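PDB 6WH1: X-ray repair cross complementing protein 1 variant from Homo sapiens, which probably acts as a scaffold in DNA single-strand break repair, assembling repair complexes and limiting PARP1 activity, and is represented here by its C-terminal BRCT domain. Local coordinates for residues R22-L25 with I26-T30; R71-W74 with I75-N79. All coordinates share one frame; numbering follows the deposited sequence.

Contacts 1 and 2 are both local to the BRCT domain, and their centres are about 10 Å apart. Contact 1 comes first along the chain, within helix 21-31, which connects strands 10-13 and 35-36 of the parallel sheet; contact 2 runs from Arg71, just after strand 68-70, an edge strand of the sheet within this chain, into helix 72-81. The two helices pack against each other, so residues of one contact touch those of the other: Lys24 CD lies 3.4 Å from Tyr76 CE1, and Tyr28 CB 3.5 Å from Ile75 CG2, while Leu25 meets Pro72. This helix pair belongs to the alpha/beta core of the domain, and helix 21-31 also carries arginines that bind the chain of another protein.

Contact 1. Residues R22-L25 with I26-T30; sequences RRKL and IRYVT
Lys24 lies across the ring of Tyr28 one turn further along helix 21-31, the helix of a beta-alpha-beta unit in the BRCT fold. Lys24 CG sits over a face of the Tyr28 ring, 4.0 Å from the ring centroid and 28° off the normal, a CH-pi contact. With CG anti to the backbone N (chi1 -177°) the lysine chain starts out over the ring, and bends further along bring NZ back to Tyr28 OH, a very short hydrogen bond whose exact length is doubtful at this resolution. The carbonyl oxygen of Lys24 also lies over a face of the ring, 3.5 Å from Tyr28 CG, and accepts the Tyr28 N-H. A leucine in place of Tyr28 would probably leave the lysine ammonium without its hydroxyl mate and its aliphatic chain without an aromatic face to rest on. Outside this helix, the guanidinium groups of Arg23 and Arg27 pair with acidic side chains of the chain of another protein. Ile26 faces strand 10-13, where it touches Leu13, and its CG1 packs 3.3 Å from Arg22 O. Farther along, Ile26 O takes two bonds from Thr30, on opposite faces of its plane: the backbone N at 3.0 Å and OG1 at 2.6 Å.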
ATOM      1  N   ARG A  22      -6.011  -2.943   7.367  1.00 53.87           N
ATOM      2  CA  ARG A  22      -6.062  -2.036   6.224  1.00 57.51           C
ATOM      3  C   ARG A  22      -4.666  -1.543   5.861  1.00 62.34           C
ATOM      4  O   ARG A  22      -4.264  -1.574   4.688  1.00 64.34           O
ATOM      5  CB  ARG A  22      -6.993  -0.864   6.537  1.00 60.00           C
ATOM      6  CG  ARG A  22      -7.197   0.108   5.386  1.00 59.57           C
ATOM      7  CD  ARG A  22      -8.376   1.039   5.648  1.00 64.66           C
ATOM      8  NE  ARG A  22      -9.641   0.482   5.172  1.00 71.11           N
ATOM      9  CZ  ARG A  22     -10.116   0.647   3.939  1.00 74.61           C
ATOM     10  NH1 ARG A  22      -9.432   1.355   3.048  1.00 72.70           N
ATOM     11  NH2 ARG A  22     -11.277   0.103   3.595  1.00 75.46           N
ATOM     12  N   ARG A  23      -3.908  -1.096   6.866  1.00 59.75           N
ATOM     13  CA  ARG A  23      -2.541  -0.644   6.633  1.00 57.31           C
ATOM     14  C   ARG A  23      -1.676  -1.770   6.081  1.00 56.32           C
ATOM     15  O   ARG A  23      -0.873  -1.554   5.163  1.00 59.67           O
ATOM     16  CB  ARG A  23      -1.946  -0.098   7.933  1.00 62.59           C
ATOM     17  CG  ARG A  23      -1.110   1.159   7.764  1.00 67.10           C
ATOM     18  CD  ARG A  23      -0.323   1.483   9.033  1.00 75.87           C
ATOM     19  NE  ARG A  23       0.717   0.490   9.295  1.00 81.45           N
ATOM     20  CZ  ARG A  23       1.970   0.588   8.863  1.00 82.49           C
ATOM     21  NH1 ARG A  23       2.349   1.640   8.147  1.00 81.85           N
ATOM     22  NH2 ARG A  23       2.847  -0.365   9.145  1.00 83.55           N
ATOM     23  N   LYS A  24      -1.829  -2.981   6.623  1.00 52.22           N
ATOM     24  CA  LYS A  24      -1.014  -4.097   6.151  1.00 55.70           C
ATOM     25  C   LYS A  24      -1.312  -4.422   4.690  1.00 55.58           C
ATOM     26  O   LYS A  24      -0.394  -4.677   3.897  1.00 53.58           O
ATOM     27  CB  LYS A  24      -1.244  -5.319   7.041  1.00 63.57           C
ATOM     28  CG  LYS A  24      -0.397  -6.527   6.691  1.00 71.57           C
ATOM     29  CD  LYS A  24      -0.621  -7.653   7.690  1.00 81.59           C
ATOM     30  CE  LYS A  24       0.677  -8.072   8.361  1.00 89.48           C
ATOM     31  NZ  LYS A  24       1.285  -9.259   7.694  1.00 90.85           N
ATOM     32  N   LEU A  25      -2.595  -4.409   4.314  1.00 55.66           N
ATOM     33  CA  LEU A  25      -2.969  -4.686   2.930  1.00 52.66           C
ATOM     34  C   LEU A  25      -2.439  -3.611   1.994  1.00 48.33           C
ATOM     35  O   LEU A  25      -1.949  -3.918   0.898  1.00 42.40           O
ATOM     36  CB  LEU A  25      -4.489  -4.792   2.809  1.00 49.30           C
ATOM     37  CG  LEU A  25      -5.116  -5.967   3.558  1.00 48.15           C
ATOM     38  CD1 LEU A  25      -6.593  -5.709   3.814  1.00 44.28           C
ATOM     39  CD2 LEU A  25      -4.908  -7.249   2.767  1.00 52.67           C
ATOM     40  N   ILE A  26      -2.544  -2.343   2.403  1.00 47.16           N
ATOM     41  CA  ILE A  26      -1.960  -1.264   1.612  1.00 48.86           C
ATOM     42  C   ILE A  26      -0.471  -1.515   1.408  1.00 49.54           C
ATOM     43  O   ILE A  26       0.048  -1.429   0.286  1.00 51.51           O
ATOM     44  CB  ILE A  26      -2.220   0.096   2.285  1.00 49.51           C
ATOM     45  CG1 ILE A  26      -3.689   0.497   2.119  1.00 44.90           C
ATOM     46  CG2 ILE A  26      -1.283   1.162   1.725  1.00 43.78           C
ATOM     47  CD1 ILE A  26      -4.105   1.653   3.000  1.00 39.79           C
ATOM     48  N   ARG A  27       0.227  -1.867   2.491  1.00 50.68           N
ATOM     49  CA  ARG A  27       1.660  -2.123   2.411  1.00 55.60           C
ATOM     50  C   ARG A  27       1.969  -3.222   1.401  1.00 58.86           C
ATOM     51  O   ARG A  27       2.822  -3.050   0.525  1.00 57.34           O
ATOM     52  CB  ARG A  27       2.201  -2.493   3.793  1.00 55.80           C
ATOM     53  CG  ARG A  27       3.663  -2.914   3.801  1.00 56.96           C
ATOM     54  CD  ARG A  27       4.171  -3.144   5.220  1.00 62.80           C
ATOM     55  NE  ARG A  27       5.499  -3.751   5.242  1.00 69.73           N
ATOM     56  CZ  ARG A  27       6.190  -4.003   6.349  1.00 79.29           C
ATOM     57  NH1 ARG A  27       7.393  -4.558   6.274  1.00 83.41           N
ATOM     58  NH2 ARG A  27       5.678  -3.699   7.535  1.00 83.64           N
ATOM     59  N   TYR A  28       1.272  -4.356   1.495  1.00 60.76           N
ATOM     60  CA  TYR A  28       1.628  -5.501   0.657  1.00 60.72           C
ATOM     61  C   TYR A  28       1.278  -5.257  -0.809  1.00 54.95           C
ATOM     62  O   TYR A  28       2.091  -5.539  -1.709  1.00 51.12           O
ATOM     63  CB  TYR A  28       0.945  -6.766   1.172  1.00 60.27           C
ATOM     64  CG  TYR A  28       1.496  -7.266   2.488  1.00 67.36           C
ATOM     65  CD1 TYR A  28       2.670  -6.746   3.015  1.00 71.99           C
ATOM     66  CD2 TYR A  28       0.843  -8.264   3.200  1.00 72.16           C
ATOM     67  CE1 TYR A  28       3.177  -7.201   4.219  1.00 74.80           C
ATOM     68  CE2 TYR A  28       1.342  -8.726   4.402  1.00 76.22           C
ATOM     69  CZ  TYR A  28       2.509  -8.191   4.907  1.00 76.59           C
ATOM     70  OH  TYR A  28       3.006  -8.651   6.105  1.00 78.37           O
ATOM     71  N   VAL A  29       0.077  -4.734  -1.072  1.00 50.25           N
ATOM     72  CA  VAL A  29      -0.314  -4.457  -2.450  1.00 47.34           C
ATOM     73  C   VAL A  29       0.643  -3.455  -3.082  1.00 49.93           C
ATOM     74  O   VAL A  29       1.067  -3.625  -4.232  1.00 49.40           O
ATOM     75  CB  VAL A  29      -1.775  -3.970  -2.507  1.00 45.04           C
ATOM     76  CG1 VAL A  29      -2.135  -3.522  -3.918  1.00 40.16           C
ATOM     77  CG2 VAL A  29      -2.716  -5.072  -2.046  1.00 45.41           C
ATOM     78  N   THR A  30       1.023  -2.406  -2.339  1.00 50.38           N
ATOM     79  CA  THR A  30       1.988  -1.449  -2.869  1.00 49.40           C
ATOM     80  C   THR A  30       3.336  -2.115  -3.113  1.00 51.69           C
ATOM     81  O   THR A  30       3.960  -1.913  -4.162  1.00 52.64           O
ATOM     82  CB  THR A  30       2.150  -0.276  -1.904  1.00 46.58           C
ATOM     83  OG1 THR A  30       0.860   0.224  -1.535  1.00 45.20           O
ATOM     84  CG2 THR A  30       2.962   0.838  -2.555  1.00 48.68           C
TER

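Contact 2. Residues R71-W74 with I75-N79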
ATOM      1  N   ARG A  71     -10.570 -12.296  -0.209  1.00 46.26           N
ATOM      2  CA  ARG A  71     -10.316 -12.028   1.196  1.00 49.79           C
ATOM      3  C   ARG A  71      -8.879 -11.556   1.406  1.00 52.45           C
ATOM      4  O   ARG A  71      -7.993 -11.861   0.601  1.00 51.22           O
ATOM      5  CB  ARG A  71     -10.573 -13.282   2.025  1.00 49.77           C
ATOM      6  CG  ARG A  71     -12.008 -13.777   1.946  1.00 53.12           C
ATOM      7  CD  ARG A  71     -12.824 -13.282   3.124  1.00 56.68           C
ATOM      8  NE  ARG A  71     -14.210 -13.739   3.063  1.00 63.65           N
ATOM      9  CZ  ARG A  71     -15.264 -12.934   3.131  1.00 67.31           C
ATOM     10  NH1 ARG A  71     -15.091 -11.626   3.265  1.00 66.07           N
ATOM     11  NH2 ARG A  71     -16.491 -13.436   3.069  1.00 68.55           N
ATOM     12  N   PRO A  72      -8.632 -10.805   2.485  1.00 52.71           N
ATOM     13  CA  PRO A  72      -7.264 -10.309   2.745  1.00 48.89           C
ATOM     14  C   PRO A  72      -6.226 -11.410   2.916  1.00 47.74           C
ATOM     15  O   PRO A  72      -5.016 -11.145   2.767  1.00 49.92           O
ATOM     16  CB  PRO A  72      -7.429  -9.492   4.034  1.00 49.62           C
ATOM     17  CG  PRO A  72      -8.871  -9.089   4.047  1.00 52.71           C
ATOM     18  CD  PRO A  72      -9.619 -10.228   3.416  1.00 50.65           C
ATOM     19  N   ARG A  73      -6.650 -12.637   3.230  1.00 47.25           N
ATOM     20  CA  ARG A  73      -5.683 -13.719   3.369  1.00 57.44           C
ATOM     21  C   ARG A  73      -4.989 -14.021   2.048  1.00 54.15           C
ATOM     22  O   ARG A  73      -3.857 -14.518   2.048  1.00 59.44           O
ATOM     23  CB  ARG A  73      -6.351 -14.979   3.919  1.00 64.90           C
ATOM     24  CG  ARG A  73      -5.341 -15.977   4.471  1.00 76.69           C
ATOM     25  CD  ARG A  73      -5.968 -17.316   4.790  1.00 90.29           C
ATOM     26  NE  ARG A  73      -5.026 -18.415   4.594  1.00 99.11           N
ATOM     27  CZ  ARG A  73      -5.388 -19.681   4.417  1.00100.35           C
ATOM     28  NH1 ARG A  73      -6.674 -20.006   4.418  1.00 99.17           N
ATOM     29  NH2 ARG A  73      -4.468 -20.620   4.241  1.00101.93           N
ATOM     30  N   TRP A  74      -5.639 -13.728   0.919  1.00 47.08           N
ATOM     31  CA  TRP A  74      -4.960 -13.849  -0.367  1.00 47.22           C
ATOM     32  C   TRP A  74      -3.702 -12.995  -0.396  1.00 49.63           C
ATOM     33  O   TRP A  74      -2.619 -13.473  -0.749  1.00 50.66           O
ATOM     34  CB  TRP A  74      -5.895 -13.442  -1.503  1.00 44.56           C
ATOM     35  CG  TRP A  74      -5.246 -13.467  -2.859  1.00 44.03           C
ATOM     36  CD1 TRP A  74      -4.381 -14.410  -3.335  1.00 45.45           C
ATOM     37  CD2 TRP A  74      -5.405 -12.504  -3.912  1.00 45.28           C
ATOM     38  NE1 TRP A  74      -3.997 -14.099  -4.617  1.00 47.55           N
ATOM     39  CE2 TRP A  74      -4.612 -12.935  -4.996  1.00 47.78           C
ATOM     40  CE3 TRP A  74      -6.144 -11.325  -4.045  1.00 44.83           C
ATOM     41  CZ2 TRP A  74      -4.537 -12.226  -6.197  1.00 48.01           C
ATOM     42  CZ3 TRP A  74      -6.067 -10.622  -5.240  1.00 44.86           C
ATOM     43  CH2 TRP A  74      -5.267 -11.075  -6.298  1.00 45.95           C
ATOM     44  N   ILE A  75      -3.835 -11.717  -0.034  1.00 48.60           N
ATOM     45  CA  ILE A  75      -2.688 -10.815  -0.007  1.00 47.64           C
ATOM     46  C   ILE A  75      -1.648 -11.308   0.989  1.00 54.01           C
ATOM     47  O   ILE A  75      -0.440 -11.333   0.696  1.00 57.46           O
ATOM     48  CB  ILE A  75      -3.156  -9.385   0.322  1.00 47.06           C
ATOM     49  CG1 ILE A  75      -4.364  -8.998  -0.538  1.00 44.22           C
ATOM     50  CG2 ILE A  75      -2.024  -8.396   0.140  1.00 47.52           C
ATOM     51  CD1 ILE A  75      -4.033  -8.752  -1.988  1.00 43.03           C
ATOM     52  N   TYR A  76      -2.097 -11.712   2.183  1.00 50.87           N
ATOM     53  CA  TYR A  76      -1.152 -12.163   3.205  1.00 57.08           C
ATOM     54  C   TYR A  76      -0.326 -13.343   2.709  1.00 60.52           C
ATOM     55  O   TYR A  76       0.906 -13.346   2.813  1.00 64.31           O
ATOM     56  CB  TYR A  76      -1.886 -12.540   4.491  1.00 64.01           C
ATOM     57  CG  TYR A  76      -2.689 -11.420   5.092  1.00 67.71           C
ATOM     58  CD1 TYR A  76      -2.225 -10.112   5.058  1.00 68.65           C
ATOM     59  CD2 TYR A  76      -3.916 -11.668   5.690  1.00 69.86           C
ATOM     60  CE1 TYR A  76      -2.961  -9.084   5.602  1.00 70.54           C
ATOM     61  CE2 TYR A  76      -4.659 -10.648   6.238  1.00 72.70           C
ATOM     62  CZ  TYR A  76      -4.176  -9.358   6.192  1.00 76.17           C
ATOM     63  OH  TYR A  76      -4.913  -8.335   6.735  1.00 83.45           O
ATOM     64  N   SER A  77      -0.991 -14.364   2.162  1.00 59.99           N
ATOM     65  CA  SER A  77      -0.280 -15.559   1.716  1.00 66.01           C
ATOM     66  C   SER A  77       0.538 -15.297   0.465  1.00 63.05           C
ATOM     67  O   SER A  77       1.571 -15.946   0.260  1.00 62.81           O
ATOM     68  CB  SER A  77      -1.264 -16.705   1.477  1.00 69.14           C
ATOM     69  OG  SER A  77      -2.267 -16.740   2.473  1.00 70.48           O
ATOM     70  N   CYS A  78       0.093 -14.372  -0.388  1.00 56.34           N
ATOM     71  CA  CYS A  78       0.936 -13.932  -1.491  1.00 54.77           C
ATOM     72  C   CYS A  78       2.250 -13.386  -0.962  1.00 61.37           C
ATOM     73  O   CYS A  78       3.317 -13.650  -1.528  1.00 62.61           O
ATOM     74  CB  CYS A  78       0.213 -12.874  -2.322  1.00 47.88           C
ATOM     75  SG  CYS A  78      -0.872 -13.504  -3.621  1.00 53.06           S
ATOM     76  N   ASN A  79       2.190 -12.641   0.142  1.00 61.40           N
ATOM     77  CA  ASN A  79       3.421 -12.155   0.759  1.00 61.21           C
ATOM     78  C   ASN A  79       4.229 -13.300   1.366  1.00 69.24           C
ATOM     79  O   ASN A  79       5.462 -13.320   1.264  1.00 70.74           O
ATOM     80  CB  ASN A  79       3.105 -11.109   1.826  1.00 60.62           C
ATOM     81  CG  ASN A  79       4.333 -10.694   2.614  1.00 65.56           C
ATOM     82  OD1 ASN A  79       5.213 -10.005   2.096  1.00 64.30           O
ATOM     83  ND2 ASN A  79       4.405 -11.126   3.869  1.00 67.54           N
TER
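Pro72 and Tyr76 fit together on one side of the first turn of helix 72-81. The proline bump, CB, rests 3.7 Å from Tyr76 CE2, and the carbonyl oxygen of Pro72 lies over a face of the same ring, offset toward its rim and 3.2 Å from CD2. That oxygen also accepts the backbone N-H of Tyr76, and the ring, with CG beside the backbone N (chi1 -59°), is folded back along the helix over the proline. Another side of the turn is shaped by Trp74. Its indole, set anti to the backbone N (chi1 177°), projects from the helix, and the thiol of Cys78 fills the hollow beside its pyrrole half. Cys78 SG approaches obliquely, 3.9 Å from the centroid of the five-membered ring and 3.3 Å from Trp74 NE1, in a sulfur-aromatic contact. The indole N-H is used by Leu85 O. Toward the six-membered half, Ile75 CD1 reaches Trp74 CE3 at 3.9 Å, so the isoleucine methyl and the cysteine sulfur meet different parts of one flat group. Ser77 turns its hydroxyl back onto the helix, where OG bonds to Arg73 O at 2.8 Å; the serine N-H reaches that oxygen from the opposite face of its plane. Around the helix, Pro72 and Trp74 pack on Ile48 of strand 46-48, the indole also meets the rings of Phe46 and Tyr90, and Pro72, Ile75 and Tyr76 lie against helix 21-31.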